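Local coordinates for regulator of G-protein signalling 3 isoform 1 (Homo sapiens, PDB 2F5Y) that probably recognises C-terminal peptide ends of partner proteins through its PDZ domain, contributing to the regulation of G-protein signalling, at residues A[3-9]-A[75-81]; A[14-18]-A[31-37]; A[25-31]-A[42-48]. All blocks are in the same frame, centred on the assembly; numbering follows the deposited sequence.

Contact 1. Residues A[3-9]-A[75-81]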
loop_
_atom_site.group_PDB
_atom_site.type_symbol
_atom_site.label_atom_id
_atom_site.label_comp_id
_atom_site.label_asym_id
_atom_site.label_seq_id
_atom_site.Cartn_x
_atom_site.Cartn_y
_atom_site.Cartn_z
ATOM N N ARG A 3 -2.358 5.001 -14.586
ATOM C CA ARG A 3 -3.735 4.832 -14.113
ATOM C C ARG A 3 -3.889 4.679 -12.599
ATOM O O ARG A 3 -2.906 4.610 -11.860
ATOM C CB ARG A 3 -4.349 3.613 -14.806
ATOM C CG ARG A 3 -4.040 2.284 -14.134
ATOM C CD ARG A 3 -4.963 1.182 -14.610
ATOM N NE ARG A 3 -4.754 0.849 -16.015
ATOM C CZ ARG A 3 -5.232 -0.245 -16.605
ATOM N NH1 ARG A 3 -4.993 -0.460 -17.895
ATOM N NH2 ARG A 3 -5.945 -1.134 -15.916
ATOM N N TYR A 4 -5.146 4.611 -12.163
ATOM C CA TYR A 4 -5.501 4.409 -10.768
ATOM C C TYR A 4 -6.086 3.011 -10.569
ATOM O O TYR A 4 -6.982 2.593 -11.302
ATOM C CB TYR A 4 -6.550 5.418 -10.310
ATOM C CG TYR A 4 -6.240 6.876 -10.550
ATOM C CD1 TYR A 4 -6.537 7.485 -11.769
ATOM C CD2 TYR A 4 -5.694 7.663 -9.542
ATOM C CE1 TYR A 4 -6.281 8.826 -11.983
ATOM C CE2 TYR A 4 -5.433 9.011 -9.744
ATOM C CZ TYR A 4 -5.719 9.586 -10.957
ATOM O OH TYR A 4 -5.456 10.917 -11.130
ATOM N N ARG A 5 -5.593 2.310 -9.557
ATOM C CA ARG A 5 -6.143 1.035 -9.157
ATOM C C ARG A 5 -6.469 1.074 -7.673
ATOM O O ARG A 5 -5.729 1.638 -6.864
ATOM C CB ARG A 5 -5.150 -0.103 -9.439
ATOM C CG ARG A 5 -4.813 -0.317 -10.927
ATOM C CD ARG A 5 -5.974 -0.877 -11.745
ATOM N NE ARG A 5 -6.199 -2.311 -11.547
ATOM C CZ ARG A 5 -7.133 -2.855 -10.760
ATOM N NH1 ARG A 5 -7.224 -4.179 -10.684
ATOM N NH2 ARG A 5 -7.978 -2.105 -10.043
ATOM N N GLN A 6 -7.596 0.478 -7.321
ATOM C CA GLN A 6 -7.947 0.277 -5.937
ATOM C C GLN A 6 -7.608 -1.176 -5.582
ATOM O O GLN A 6 -8.129 -2.095 -6.202
ATOM C CB GLN A 6 -9.435 0.539 -5.751
ATOM C CG GLN A 6 -9.939 0.249 -4.353
ATOM C CD GLN A 6 -11.427 0.395 -4.262
ATOM O OE1 GLN A 6 -12.170 -0.510 -4.647
ATOM N NE2 GLN A 6 -11.880 1.544 -3.772
ATOM N N ILE A 7 -6.760 -1.367 -4.578
ATOM C CA ILE A 7 -6.243 -2.681 -4.201
ATOM C C ILE A 7 -6.677 -2.976 -2.762
ATOM O O ILE A 7 -6.363 -2.196 -1.851
ATOM C CB ILE A 7 -4.696 -2.697 -4.250
ATOM C CG1 ILE A 7 -4.174 -2.243 -5.621
ATOM C CG2 ILE A 7 -4.139 -4.096 -3.888
ATOM C CD1 ILE A 7 -4.551 -3.143 -6.776
ATOM N N THR A 8 -7.380 -4.097 -2.565
ATOM C CA THR A 8 -7.929 -4.481 -1.247
ATOM C C THR A 8 -7.120 -5.657 -0.693
ATOM O O THR A 8 -7.121 -6.743 -1.257
ATOM C CB THR A 8 -9.444 -4.887 -1.325
ATOM O OG1 THR A 8 -10.233 -3.777 -1.781
ATOM C CG2 THR A 8 -9.969 -5.319 0.034
ATOM N N ILE A 9 -6.431 -5.434 0.417
ATOM C CA ILE A 9 -5.527 -6.428 0.956
ATOM C C ILE A 9 -5.967 -6.790 2.345
ATOM O O ILE A 9 -5.814 -5.987 3.256
ATOM C CB ILE A 9 -4.102 -5.910 1.062
ATOM C CG1 ILE A 9 -3.683 -5.222 -0.236
ATOM C CG2 ILE A 9 -3.160 -7.073 1.439
ATOM C CD1 ILE A 9 -2.454 -4.337 -0.082
ATOM N N ILE A 75 -6.645 -3.461 4.440
ATOM C CA ILE A 75 -6.435 -2.127 3.931
ATOM C C ILE A 75 -6.985 -2.080 2.513
ATOM O O ILE A 75 -6.964 -3.072 1.788
ATOM C CB ILE A 75 -4.938 -1.704 3.937
ATOM C CG1 ILE A 75 -4.065 -2.699 3.162
ATOM C CG2 ILE A 75 -4.433 -1.538 5.369
ATOM C CD1 ILE A 75 -2.607 -2.212 2.944
ATOM N N ILE A 76 -7.515 -0.923 2.142
ATOM C CA ILE A 76 -7.886 -0.644 0.767
ATOM C C ILE A 76 -7.020 0.527 0.368
ATOM O O ILE A 76 -7.138 1.606 0.948
ATOM C CB ILE A 76 -9.357 -0.258 0.625
ATOM C CG1 ILE A 76 -10.244 -1.306 1.289
ATOM C CG2 ILE A 76 -9.714 -0.102 -0.857
ATOM C CD1 ILE A 76 -11.650 -0.795 1.601
ATOM N N LEU A 77 -6.115 0.299 -0.579
ATOM C CA LEU A 77 -5.225 1.347 -1.054
ATOM C C LEU A 77 -5.669 1.765 -2.425
ATOM O O LEU A 77 -5.954 0.919 -3.262
ATOM C CB LEU A 77 -3.800 0.839 -1.187
ATOM C CG LEU A 77 -3.075 0.316 0.035
ATOM C CD1 LEU A 77 -1.678 -0.180 -0.429
ATOM C CD2 LEU A 77 -2.973 1.410 1.110
ATOM N N LEU A 78 -5.734 3.069 -2.656
ATOM C CA LEU A 78 -5.850 3.569 -3.998
ATOM C C LEU A 78 -4.441 3.954 -4.457
ATOM O O LEU A 78 -3.777 4.772 -3.831
ATOM C CB LEU A 78 -6.788 4.762 -4.059
ATOM C CG LEU A 78 -7.046 5.193 -5.497
ATOM C CD1 LEU A 78 -8.043 4.244 -6.142
ATOM C CD2 LEU A 78 -7.525 6.612 -5.516
ATOM N N VAL A 79 -3.992 3.350 -5.549
ATOM C CA VAL A 79 -2.674 3.628 -6.085
ATOM C C VAL A 79 -2.718 4.178 -7.496
ATOM O O VAL A 79 -3.679 3.996 -8.233
ATOM C CB VAL A 79 -1.768 2.387 -6.064
ATOM C CG1 VAL A 79 -1.651 1.874 -4.632
ATOM C CG2 VAL A 79 -2.291 1.319 -6.997
ATOM N N TRP A 80 -1.629 4.852 -7.836
ATOM C CA TRP A 80 -1.384 5.419 -9.140
ATOM C C TRP A 80 -0.213 4.637 -9.714
ATOM O O TRP A 80 0.843 4.554 -9.072
ATOM C CB TRP A 80 -1.012 6.890 -8.934
ATOM C CG TRP A 80 -1.174 7.789 -10.100
ATOM C CD1 TRP A 80 -2.257 7.886 -10.932
ATOM C CD2 TRP A 80 -0.230 8.770 -10.547
ATOM N NE1 TRP A 80 -2.030 8.856 -11.884
ATOM C CE2 TRP A 80 -0.798 9.418 -11.667
ATOM C CE3 TRP A 80 1.048 9.158 -10.113
ATOM C CZ2 TRP A 80 -0.134 10.444 -12.356
ATOM C CZ3 TRP A 80 1.708 10.174 -10.791
ATOM C CH2 TRP A 80 1.119 10.802 -11.908
ATOM N N ARG A 81 -0.392 4.043 -10.889
ATOM C CA ARG A 81 0.691 3.270 -11.524
ATOM C C ARG A 81 0.821 3.505 -13.018
ATOM O O ARG A 81 -0.135 3.880 -13.689
ATOM C CB ARG A 81 0.531 1.757 -11.268
ATOM C CG ARG A 81 -0.527 1.047 -12.098
ATOM C CD ARG A 81 -0.551 -0.499 -11.925
ATOM N NE ARG A 81 -0.698 -0.936 -10.530
ATOM C CZ ARG A 81 -1.298 -2.061 -10.118
ATOM N NH1 ARG A 81 -1.871 -2.915 -10.962
ATOM N NH2 ARG A 81 -1.333 -2.328 -8.823
#
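Ile9, Ile75 and Leu77 form the apolar end of this strand pair: Ile9 CD1 meets Ile75 CD1 at 3.7 Å and Leu77 CD1 at 4.2 Å. Ile7 and Val79 continue the same inward face, with Ile7 CG1 4.3 Å from Val79 CG2. Ile7 and Ile9 also pack on helix 36-40, while Ile75 and Leu77 reach Phe18, so this face closes one side of the domain core. The antiparallel ladder is unbroken. Hydrogen-bonded pairs Ile9-Ile75, Ile7-Leu77, Arg5-Val79 and Arg3-Arg81 each make two N-H...O bonds, from Arg3 N-Arg81 O at 2.6 Å to Arg5 N-Val79 O at 2.9 Å, and the strand axes approach to 4.6 Å. On the opposite face, Gln6 CG touches Ile76 CG2 at 3.5 Å, and the tilted Tyr4 and Trp80 rings meet with CE2 of Tyr4 3.6 Å from CD1 of Trp80. At the polar edge of the Ile7-Val79 face, Arg5 CG lies over the Arg81 guanidinium, 3.9 Å from NH1. The two like charges come close (Arg5 NE to Arg81 NH1 4.4 Å); Arg81 forms a salt bridge with Asp46. Such pairing of the first and last strands is characteristic of the PDZ fold, whose chain ends lie side by side.

Contact 2. Residues A[14-18]-A[31-37]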
loop_
_atom_site.group_PDB
_atom_site.type_symbol
_atom_site.label_atom_id
_atom_site.label_comp_id
_atom_site.label_asym_id
_atom_site.label_seq_id
_atom_site.Cartn_x
_atom_site.Cartn_y
_atom_site.Cartn_z
ATOM N N ASP A 14 1.521 -12.446 8.734
ATOM C CA ASP A 14 2.510 -11.471 9.182
ATOM C C ASP A 14 2.352 -10.166 8.410
ATOM O O ASP A 14 3.219 -9.766 7.624
ATOM C CB ASP A 14 3.925 -12.041 9.038
ATOM C CG ASP A 14 4.945 -11.308 9.905
ATOM O OD1 ASP A 14 5.156 -10.094 9.697
ATOM O OD2 ASP A 14 5.546 -11.951 10.794
ATOM N N GLY A 15 1.231 -9.499 8.636
ATOM C CA GLY A 15 0.986 -8.223 7.998
ATOM C C GLY A 15 0.486 -8.383 6.577
ATOM O O GLY A 15 -0.191 -9.350 6.263
ATOM N N PHE A 16 0.847 -7.432 5.723
ATOM C CA PHE A 16 0.271 -7.300 4.385
ATOM C C PHE A 16 1.235 -7.618 3.242
ATOM O O PHE A 16 0.852 -7.527 2.079
ATOM C CB PHE A 16 -0.294 -5.877 4.214
ATOM C CG PHE A 16 -1.330 -5.510 5.256
ATOM C CD1 PHE A 16 -0.946 -4.960 6.467
ATOM C CD2 PHE A 16 -2.681 -5.741 5.025
ATOM C CE1 PHE A 16 -1.887 -4.634 7.428
ATOM C CE2 PHE A 16 -3.636 -5.412 5.974
ATOM C CZ PHE A 16 -3.242 -4.863 7.178
ATOM N N GLY A 17 2.479 -7.950 3.563
ATOM C CA GLY A 17 3.429 -8.491 2.583
ATOM C C GLY A 17 3.967 -7.526 1.537
ATOM O O GLY A 17 4.148 -7.899 0.374
ATOM N N PHE A 18 4.216 -6.285 1.938
ATOM C CA PHE A 18 4.877 -5.319 1.059
ATOM C C PHE A 18 5.678 -4.273 1.815
ATOM O O PHE A 18 5.464 -4.051 3.010
ATOM C CB PHE A 18 3.878 -4.634 0.124
ATOM C CG PHE A 18 2.969 -3.634 0.800
ATOM C CD1 PHE A 18 1.802 -4.049 1.432
ATOM C CD2 PHE A 18 3.260 -2.272 0.768
ATOM C CE1 PHE A 18 0.964 -3.129 2.036
ATOM C CE2 PHE A 18 2.416 -1.346 1.389
ATOM C CZ PHE A 18 1.270 -1.776 2.000
ATOM N N VAL A 31 6.957 -6.167 -3.052
ATOM C CA VAL A 31 5.795 -6.958 -2.708
ATOM C C VAL A 31 6.358 -8.363 -2.523
ATOM O O VAL A 31 7.147 -8.808 -3.347
ATOM C CB VAL A 31 4.760 -6.906 -3.880
ATOM C CG1 VAL A 31 3.939 -8.155 -3.948
ATOM C CG2 VAL A 31 3.852 -5.667 -3.760
ATOM N N ASP A 32 5.990 -9.042 -1.440
ATOM C CA ASP A 32 6.539 -10.361 -1.145
ATOM C C ASP A 32 5.879 -11.402 -2.031
ATOM O O ASP A 32 4.666 -11.380 -2.227
ATOM C CB ASP A 32 6.313 -10.730 0.324
ATOM C CG ASP A 32 6.851 -9.679 1.293
ATOM O OD1 ASP A 32 7.315 -8.605 0.842
ATOM O OD2 ASP A 32 6.807 -9.934 2.514
ATOM N N SER A 33 6.671 -12.317 -2.566
ATOM C CA SER A 33 6.129 -13.341 -3.458
ATOM C C SER A 33 5.132 -14.240 -2.727
ATOM O O SER A 33 5.482 -14.919 -1.765
ATOM C CB SER A 33 7.236 -14.186 -4.094
ATOM O OG SER A 33 6.925 -14.417 -5.457
ATOM N N GLY A 34 3.886 -14.210 -3.183
ATOM C CA GLY A 34 2.818 -15.006 -2.596
ATOM C C GLY A 34 2.237 -14.458 -1.302
ATOM O O GLY A 34 1.525 -15.173 -0.612
ATOM N N GLY A 35 2.530 -13.204 -0.961
ATOM C CA GLY A 35 1.985 -12.588 0.254
ATOM C C GLY A 35 0.644 -11.948 -0.037
ATOM O O GLY A 35 0.220 -11.923 -1.187
ATOM N N PRO A 36 -0.024 -11.398 1.000
ATOM C CA PRO A 36 -1.317 -10.753 0.800
ATOM C C PRO A 36 -1.342 -9.721 -0.319
ATOM O O PRO A 36 -2.250 -9.745 -1.131
ATOM C CB PRO A 36 -1.585 -10.100 2.151
ATOM C CG PRO A 36 -0.855 -10.946 3.119
ATOM C CD PRO A 36 0.380 -11.360 2.420
ATOM N N ALA A 37 -0.347 -8.835 -0.369
ATOM C CA ALA A 37 -0.323 -7.734 -1.335
ATOM C C ALA A 37 -0.138 -8.194 -2.790
ATOM O O ALA A 37 -0.787 -7.667 -3.691
ATOM C CB ALA A 37 0.752 -6.734 -0.960
HETATM O O HOH W 1 2.930 -9.714 -0.848
#
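Pro36 lays its ring along the backbone of Gly15-Gly17: CG is 3.6 Å from Gly15 O, CB 3.5 Å from Phe16 O and CD 4.2 Å from Gly17 N. Gly17 has positive phi (72°), and a CB there would stand only 3.0 Å from Pro36 CD, so the close fit depends on the missing side chain. Two backbone bonds fasten the crossing. Asp32 N donates to Gly17 O at 2.8 Å in nearly straight geometry, and Ala37 N makes a weak bond to Phe16 O at 3.0 Å. Water 1 donates to both Gly17 O (2.5 Å) and Asp32 O (2.8 Å). That second carbonyl also accepts from Gly35 N at 3.1 Å, closing a type II turn with Gly34 at its positive-phi position; Gly35 then serves as N-cap of the helix starting at Pro36. Phe18 adds apolar contacts, CD1 to Ala37 CB at 3.7 Å and CB to Val31 CG2 at 4.0 Å. The Gly15-Phe16-Gly17-Phe18 run corresponds to the GLGF carboxylate-binding loop of PDZ domains, here Gly-Phe-Gly-Phe, whose backbone amides commonly hold a ligand's C-terminus. Here the loop leads into strand 18-21, packed against the start of helix 36-40, while the Phe16 and Phe18 rings reach Ile75 of strand 74-81 and Ile68 of helix 61-69.

Contact 3. Residues A[25-31]-A[42-48]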
loop_
_atom_site.group_PDB
_atom_site.type_symbol
_atom_site.label_atom_id
_atom_site.label_comp_id
_atom_site.label_asym_id
_atom_site.label_seq_id
_atom_site.Cartn_x
_atom_site.Cartn_y
_atom_site.Cartn_z
ATOM N N PRO A 25 4.506 11.775 -2.083
ATOM C CA PRO A 25 3.864 10.549 -1.628
ATOM C C PRO A 25 4.796 9.365 -1.400
ATOM O O PRO A 25 5.960 9.363 -1.797
ATOM C CB PRO A 25 2.905 10.227 -2.776
ATOM C CG PRO A 25 3.614 10.720 -3.989
ATOM C CD PRO A 25 4.535 11.845 -3.555
ATOM N N VAL A 26 4.238 8.357 -0.762
ATOM C CA VAL A 26 4.931 7.139 -0.449
ATOM C C VAL A 26 4.794 6.217 -1.649
ATOM O O VAL A 26 3.796 6.256 -2.360
ATOM C CB VAL A 26 4.332 6.521 0.847
ATOM C CG1 VAL A 26 5.006 5.196 1.205
ATOM C CG2 VAL A 26 4.413 7.554 2.014
ATOM N N ARG A 27 5.822 5.430 -1.910
ATOM C CA ARG A 27 5.816 4.487 -3.044
ATOM C C ARG A 27 6.003 3.063 -2.537
ATOM O O ARG A 27 6.625 2.836 -1.501
ATOM C CB ARG A 27 6.933 4.832 -4.031
ATOM C CG ARG A 27 6.756 4.191 -5.393
ATOM C CD ARG A 27 7.955 4.449 -6.309
ATOM N NE ARG A 27 9.020 3.480 -6.082
ATOM C CZ ARG A 27 10.270 3.607 -6.513
ATOM N NH1 ARG A 27 10.630 4.671 -7.212
ATOM N NH2 ARG A 27 11.164 2.662 -6.243
ATOM N N VAL A 28 5.461 2.099 -3.263
ATOM C CA VAL A 28 5.669 0.688 -2.922
ATOM C C VAL A 28 7.052 0.277 -3.411
ATOM O O VAL A 28 7.372 0.411 -4.599
ATOM C CB VAL A 28 4.589 -0.207 -3.537
ATOM C CG1 VAL A 28 4.822 -1.677 -3.144
ATOM C CG2 VAL A 28 3.189 0.265 -3.097
ATOM N N GLN A 29 7.879 -0.194 -2.478
ATOM C CA GLN A 29 9.225 -0.646 -2.791
ATOM C C GLN A 29 9.160 -2.009 -3.437
ATOM O O GLN A 29 9.688 -2.215 -4.512
ATOM C CB GLN A 29 10.085 -0.777 -1.532
ATOM C CG GLN A 29 11.112 0.281 -1.319
ATOM C CD GLN A 29 12.286 0.285 -2.303
ATOM O OE1 GLN A 29 12.210 -0.197 -3.442
ATOM N NE2 GLN A 29 13.386 0.876 -1.852
ATOM N N ALA A 30 8.536 -2.940 -2.732
ATOM C CA ALA A 30 8.450 -4.323 -3.163
ATOM C C ALA A 30 7.218 -4.966 -2.563
ATOM O O ALA A 30 6.530 -4.386 -1.698
ATOM C CB ALA A 30 9.725 -5.110 -2.762
ATOM N N VAL A 31 6.957 -6.167 -3.052
ATOM C CA VAL A 31 5.795 -6.958 -2.708
ATOM C C VAL A 31 6.358 -8.363 -2.523
ATOM O O VAL A 31 7.147 -8.808 -3.347
ATOM C CB VAL A 31 4.760 -6.906 -3.880
ATOM C CG1 VAL A 31 3.939 -8.155 -3.948
ATOM C CG2 VAL A 31 3.852 -5.667 -3.760
ATOM N N LEU A 42 -1.203 -5.558 -5.747
ATOM C CA LEU A 42 -0.204 -4.503 -5.546
ATOM C C LEU A 42 1.084 -4.854 -6.297
ATOM O O LEU A 42 1.391 -6.021 -6.507
ATOM C CB LEU A 42 0.092 -4.338 -4.057
ATOM C CG LEU A 42 0.645 -3.009 -3.556
ATOM C CD1 LEU A 42 -0.382 -1.914 -3.719
ATOM C CD2 LEU A 42 1.060 -3.153 -2.110
ATOM N N GLN A 43 1.815 -3.844 -6.735
ATOM C CA GLN A 43 3.082 -4.079 -7.395
ATOM C C GLN A 43 4.023 -2.921 -7.148
ATOM O O GLN A 43 3.602 -1.825 -6.796
ATOM C CB GLN A 43 2.889 -4.322 -8.896
ATOM C CG GLN A 43 2.374 -3.136 -9.669
ATOM C CD GLN A 43 2.106 -3.478 -11.115
ATOM O OE1 GLN A 43 1.502 -4.502 -11.410
ATOM N NE2 GLN A 43 2.554 -2.616 -12.027
ATOM N N GLN A 44 5.310 -3.194 -7.326
ATOM C CA GLN A 44 6.339 -2.202 -7.093
ATOM C C GLN A 44 6.137 -0.992 -8.005
ATOM O O GLN A 44 5.594 -1.129 -9.104
ATOM C CB GLN A 44 7.722 -2.823 -7.293
ATOM C CG GLN A 44 8.027 -3.219 -8.709
ATOM C CD GLN A 44 9.245 -4.125 -8.798
ATOM O OE1 GLN A 44 9.231 -5.259 -8.307
ATOM N NE2 GLN A 44 10.304 -3.631 -9.433
ATOM N N LEU A 45 6.589 0.175 -7.526
ATOM C CA LEU A 45 6.421 1.482 -8.190
ATOM C C LEU A 45 5.029 2.082 -8.015
ATOM O O LEU A 45 4.813 3.248 -8.371
ATOM C CB LEU A 45 6.788 1.462 -9.686
ATOM C CG LEU A 45 8.225 1.766 -10.117
ATOM C CD1 LEU A 45 8.675 3.131 -9.626
ATOM C CD2 LEU A 45 9.152 0.678 -9.625
ATOM N N ASP A 46 4.084 1.319 -7.475
ATOM C CA ASP A 46 2.771 1.884 -7.179
ATOM C C ASP A 46 2.916 3.068 -6.218
ATOM O O ASP A 46 3.517 2.935 -5.155
ATOM C CB ASP A 46 1.857 0.841 -6.543
ATOM C CG ASP A 46 1.319 -0.163 -7.538
ATOM O OD1 ASP A 46 1.495 0.023 -8.762
ATOM O OD2 ASP A 46 0.708 -1.144 -7.070
ATOM N N THR A 47 2.369 4.218 -6.589
ATOM C CA THR A 47 2.394 5.391 -5.708
ATOM C C THR A 47 1.070 5.419 -4.955
ATOM O O THR A 47 0.020 5.229 -5.547
ATOM C CB THR A 47 2.650 6.710 -6.493
ATOM O OG1 THR A 47 3.896 6.610 -7.194
ATOM C CG2 THR A 47 2.719 7.920 -5.574
ATOM N N VAL A 48 1.143 5.643 -3.647
ATOM C CA VAL A 48 0.002 5.515 -2.756
ATOM C C VAL A 48 -0.681 6.864 -2.558
ATOM O O VAL A 48 -0.078 7.830 -2.079
ATOM C CB VAL A 48 0.414 4.942 -1.387
ATOM C CG1 VAL A 48 -0.833 4.578 -0.576
ATOM C CG2 VAL A 48 1.309 3.716 -1.556
HETATM O O HOH W 2 1.548 8.435 0.048
HETATM O O HOH W 3 8.347 -6.534 -6.108
#
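In this PDZ fold, strand 27-31 is laced to the turn that follows helix 36-40 and leads into strand 47-51. Val28 is the central side chain: in its t rotamer, CG2 packs 3.7 Å from Asp46 CB, 4.1 Å from Leu42 CD2 and 4.2 Å from Val48 CG2. Val31 points the same way, its CG2 4.0 Å from Leu42 CB. Between them Gln29 and Ala30 turn away, forming a classic beta bulge opposite Thr19 of strand 18-21. Arg27 is extended through chi2 (t, t) and bends at chi3 (p), bringing Leu45 CD1 over one face of its guanidinium, 3.5 Å from NH1. Leu45 has the positive phi (78°) of the type II turn Gln43-Asp46. The Asp46 carboxylate folds back, its OD2 accepting from Gln43 N at 2.9 Å and pairing with Arg81. Thr47, with chi1 in m, sets CG2 3.3 Å from CG of Pro25, which follows a cis peptide bond. Backbone bonds hold this frame: Val28 N to Asp46 O (2.8 Å), Leu45 N to Val28 O (3.0 Å) and Val48 N to Val26 O (3.0 Å). Beyond the last, water 2 accepts from Val26 N at 2.8 Å and donates to Val48 O at 2.7 Å.

Overall arrangement
The three contacts enclose one PDZ core, contacts 2 and 3 nested in the loop that contact 1 closes. Contacts 1 and 3 have centres about 10 Å apart and join where strands 74-81 and 47-51 run side by side; the Arg81 NH2-Asp46 OD2 salt bridge (2.9 Å) ties them. Contacts 2 and 3 share Val31, and helix 36-40 spans them, with Ala37 O 3.0 Å from Leu42 N. Contacts 1 and 2, about 15 Å apart by centres, meet through Ile9 CG2-Pro36 CB (3.5 Å). The loop of contact 2 probably forms the carboxylate end of the peptide groove. A sulfate ion, probably from the crystallisation liquor, lies about 3 Å from the Pro36 side chain (nearest atoms).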